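Local structure of Red carotenoid protein (RCP) (Nostoc sp., 5FCY) at residues E132-L137 and T144-Y149. The protein binds carotenoids, including beta-carotene, as a soluble all-helical protein and probably takes part in cyanobacterial photoprotection. Numbering follows the deposited sequence.
Sequences EGIKGL and TLFRDY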
loop_
_atom_site.group_PDB
_atom_site.type_symbol
_atom_site.label_atom_id
_atom_site.label_comp_id
_atom_site.label_asym_id
_atom_site.label_seq_id
_atom_site.Cartn_x
_atom_site.Cartn_y
_atom_site.Cartn_z
ATOM N N GLU A 132 12.824 9.468 3.355
ATOM C CA GLU A 132 14.126 9.441 4.012
ATOM C C GLU A 132 13.973 9.182 5.506
ATOM O O GLU A 132 14.785 8.471 6.108
ATOM C CB GLU A 132 14.872 10.753 3.761
ATOM C CG GLU A 132 15.090 11.074 2.281
ATOM C CD GLU A 132 15.892 10.006 1.556
ATOM O OE1 GLU A 132 16.673 9.293 2.222
ATOM O OE2 GLU A 132 15.736 9.877 0.320
ATOM N N GLY A 133 12.929 9.741 6.119
ATOM C CA GLY A 133 12.673 9.460 7.522
ATOM C C GLY A 133 12.336 8.002 7.766
ATOM O O GLY A 133 12.705 7.435 8.797
ATOM N N ILE A 134 11.632 7.374 6.821
ATOM C CA ILE A 134 11.306 5.958 6.957
ATOM C C ILE A 134 12.522 5.098 6.640
ATOM O O ILE A 134 12.683 4.014 7.212
ATOM C CB ILE A 134 10.106 5.598 6.063
ATOM C CG1 ILE A 134 8.841 6.280 6.587
ATOM C CG2 ILE A 134 9.893 4.085 6.020
ATOM C CD1 ILE A 134 7.662 6.223 5.641
ATOM N N LYS A 135 13.386 5.550 5.729
ATOM C CA LYS A 135 14.654 4.868 5.508
ATOM C C LYS A 135 15.495 4.814 6.775
ATOM O O LYS A 135 16.363 3.943 6.893
ATOM C CB LYS A 135 15.444 5.567 4.399
ATOM C CG LYS A 135 14.835 5.433 3.014
ATOM C CD LYS A 135 15.608 6.259 1.996
ATOM C CE LYS A 135 15.172 5.957 0.573
ATOM N NZ LYS A 135 15.863 6.829 -0.422
ATOM N N GLY A 136 15.258 5.725 7.723
ATOM C CA GLY A 136 16.031 5.732 8.952
ATOM C C GLY A 136 15.571 4.714 9.972
ATOM O O GLY A 136 16.375 4.244 10.783
ATOM N N LEU A 137 14.290 4.358 9.954
ATOM C CA LEU A 137 13.770 3.390 10.906
ATOM C C LEU A 137 14.414 2.023 10.693
ATOM O O LEU A 137 14.966 1.718 9.632
ATOM C CB LEU A 137 12.253 3.272 10.774
ATOM C CG LEU A 137 11.418 4.274 11.571
ATOM C CD1 LEU A 137 11.881 5.701 11.327
ATOM C CD2 LEU A 137 9.948 4.128 11.217
ATOM N N THR A 144 6.446 -2.729 11.320
ATOM C CA THR A 144 5.411 -2.210 12.207
ATOM C C THR A 144 4.709 -1.012 11.583
ATOM O O THR A 144 3.477 -0.910 11.624
ATOM C CB THR A 144 6.025 -1.833 13.555
ATOM O OG1 THR A 144 6.708 -2.969 14.102
ATOM C CG2 THR A 144 4.953 -1.376 14.535
ATOM N N LEU A 145 5.479 -0.095 10.996
ATOM C CA LEU A 145 4.888 1.052 10.315
ATOM C C LEU A 145 3.944 0.600 9.206
ATOM O O LEU A 145 2.793 1.049 9.133
ATOM C CB LEU A 145 5.997 1.947 9.757
ATOM C CG LEU A 145 5.588 3.042 8.769
ATOM C CD1 LEU A 145 4.579 3.991 9.389
ATOM C CD2 LEU A 145 6.816 3.801 8.293
ATOM N N PHE A 146 4.415 -0.299 8.338
ATOM C CA PHE A 146 3.612 -0.722 7.195
ATOM C C PHE A 146 2.338 -1.426 7.643
ATOM O O PHE A 146 1.259 -1.186 7.087
ATOM C CB PHE A 146 4.434 -1.639 6.288
ATOM C CG PHE A 146 5.725 -1.028 5.811
ATOM C CD1 PHE A 146 5.827 0.335 5.592
ATOM C CD2 PHE A 146 6.838 -1.821 5.586
ATOM C CE1 PHE A 146 7.012 0.894 5.157
ATOM C CE2 PHE A 146 8.025 -1.267 5.148
ATOM C CZ PHE A 146 8.112 0.091 4.936
ATOM N N ARG A 147 2.441 -2.301 8.645
ATOM C CA ARG A 147 1.261 -3.004 9.137
ATOM C C ARG A 147 0.204 -2.026 9.633
ATOM O O ARG A 147 -0.985 -2.188 9.341
ATOM C CB ARG A 147 1.655 -3.975 10.248
ATOM C CG ARG A 147 2.473 -5.162 9.767
ATOM C CD ARG A 147 2.859 -6.094 10.908
ATOM N NE ARG A 147 1.690 -6.574 11.645
ATOM C CZ ARG A 147 1.210 -6.021 12.758
ATOM N NH1 ARG A 147 1.793 -4.954 13.294
ATOM N NH2 ARG A 147 0.136 -6.541 13.343
ATOM N N ASP A 148 0.617 -1.003 10.385
ATOM C CA ASP A 148 -0.346 -0.036 10.903
ATOM C C ASP A 148 -0.897 0.855 9.798
ATOM O O ASP A 148 -2.034 1.328 9.896
ATOM C CB ASP A 148 0.297 0.820 11.994
ATOM C CG ASP A 148 0.849 -0.007 13.137
ATOM O OD1 ASP A 148 0.309 -1.103 13.404
ATOM O OD2 ASP A 148 1.826 0.441 13.770
ATOM N N TYR A 149 -0.113 1.099 8.748
ATOM C CA TYR A 149 -0.577 1.945 7.653
ATOM C C TYR A 149 -1.658 1.244 6.835
ATOM O O TYR A 149 -2.692 1.842 6.517
ATOM C CB TYR A 149 0.608 2.348 6.771
ATOM C CG TYR A 149 0.217 2.988 5.460
ATOM C CD1 TYR A 149 -0.566 4.133 5.428
ATOM C CD2 TYR A 149 0.643 2.454 4.254
ATOM C CE1 TYR A 149 -0.922 4.719 4.233
ATOM C CE2 TYR A 149 0.293 3.033 3.054
ATOM C CZ TYR A 149 -0.490 4.167 3.049
ATOM O OH TYR A 149 -0.846 4.753 1.859
#
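The carbonyl oxygen of Ile134 takes two weak hydrogen bonds at the end of helix 125-136, one of them from Leu137 N to Ile134 O at 3.2 Å. The other comes from Gln142 NE2, a side chain of the next helix, 139-150. The two helices follow one another through a short turn, within the all-helical fold of the orange carotenoid protein N-terminal family.

Across the pair the contact is apolar and centres on one methyl, Leu145 CD2, which lies 3.6 Å from Ile134 CG1. The end of the same arm, Ile134 CD1, and the other branch, Ile134 CG2, are also close to Leu145 CD2, at 3.7 and 3.8 Å, so the methyl touches both arms of the isoleucine. Leu145 gets there by extending CG trans to its own backbone N (chi1 168°), and the two side chains cross at about a right angle. Just past the helix end, Leu137 CD2 lies 4.3 Å from Leu145 CD2. Tyr14 of helix 9-19 touches Ile134, Leu137 and Leu145, covering this group from a third helix.

The next residue of helix 139-150, Phe146, joins the hydrophobic layer and also lines the beta-carotene pocket, where it touches the bound carotenoid. Phe146 CE1 comes to 4.4 Å from Ile134 CG2, a loose, oblique approach. Ile33 of helix 23-35 touches both Ile134 and Phe146, so the layer runs from this helix pair to the carotenoid site.

Away from the apolar contact, on helix 125-136, Lys135 NZ is shared between two carboxylates, Glu36 and Glu132, which should favour its charged form. The salt bridge from Lys135 NZ to Glu132 OE2 spans 3.1 Å and meets the oxygen on its syn side, with the nitrogen 35° out of the carboxylate plane.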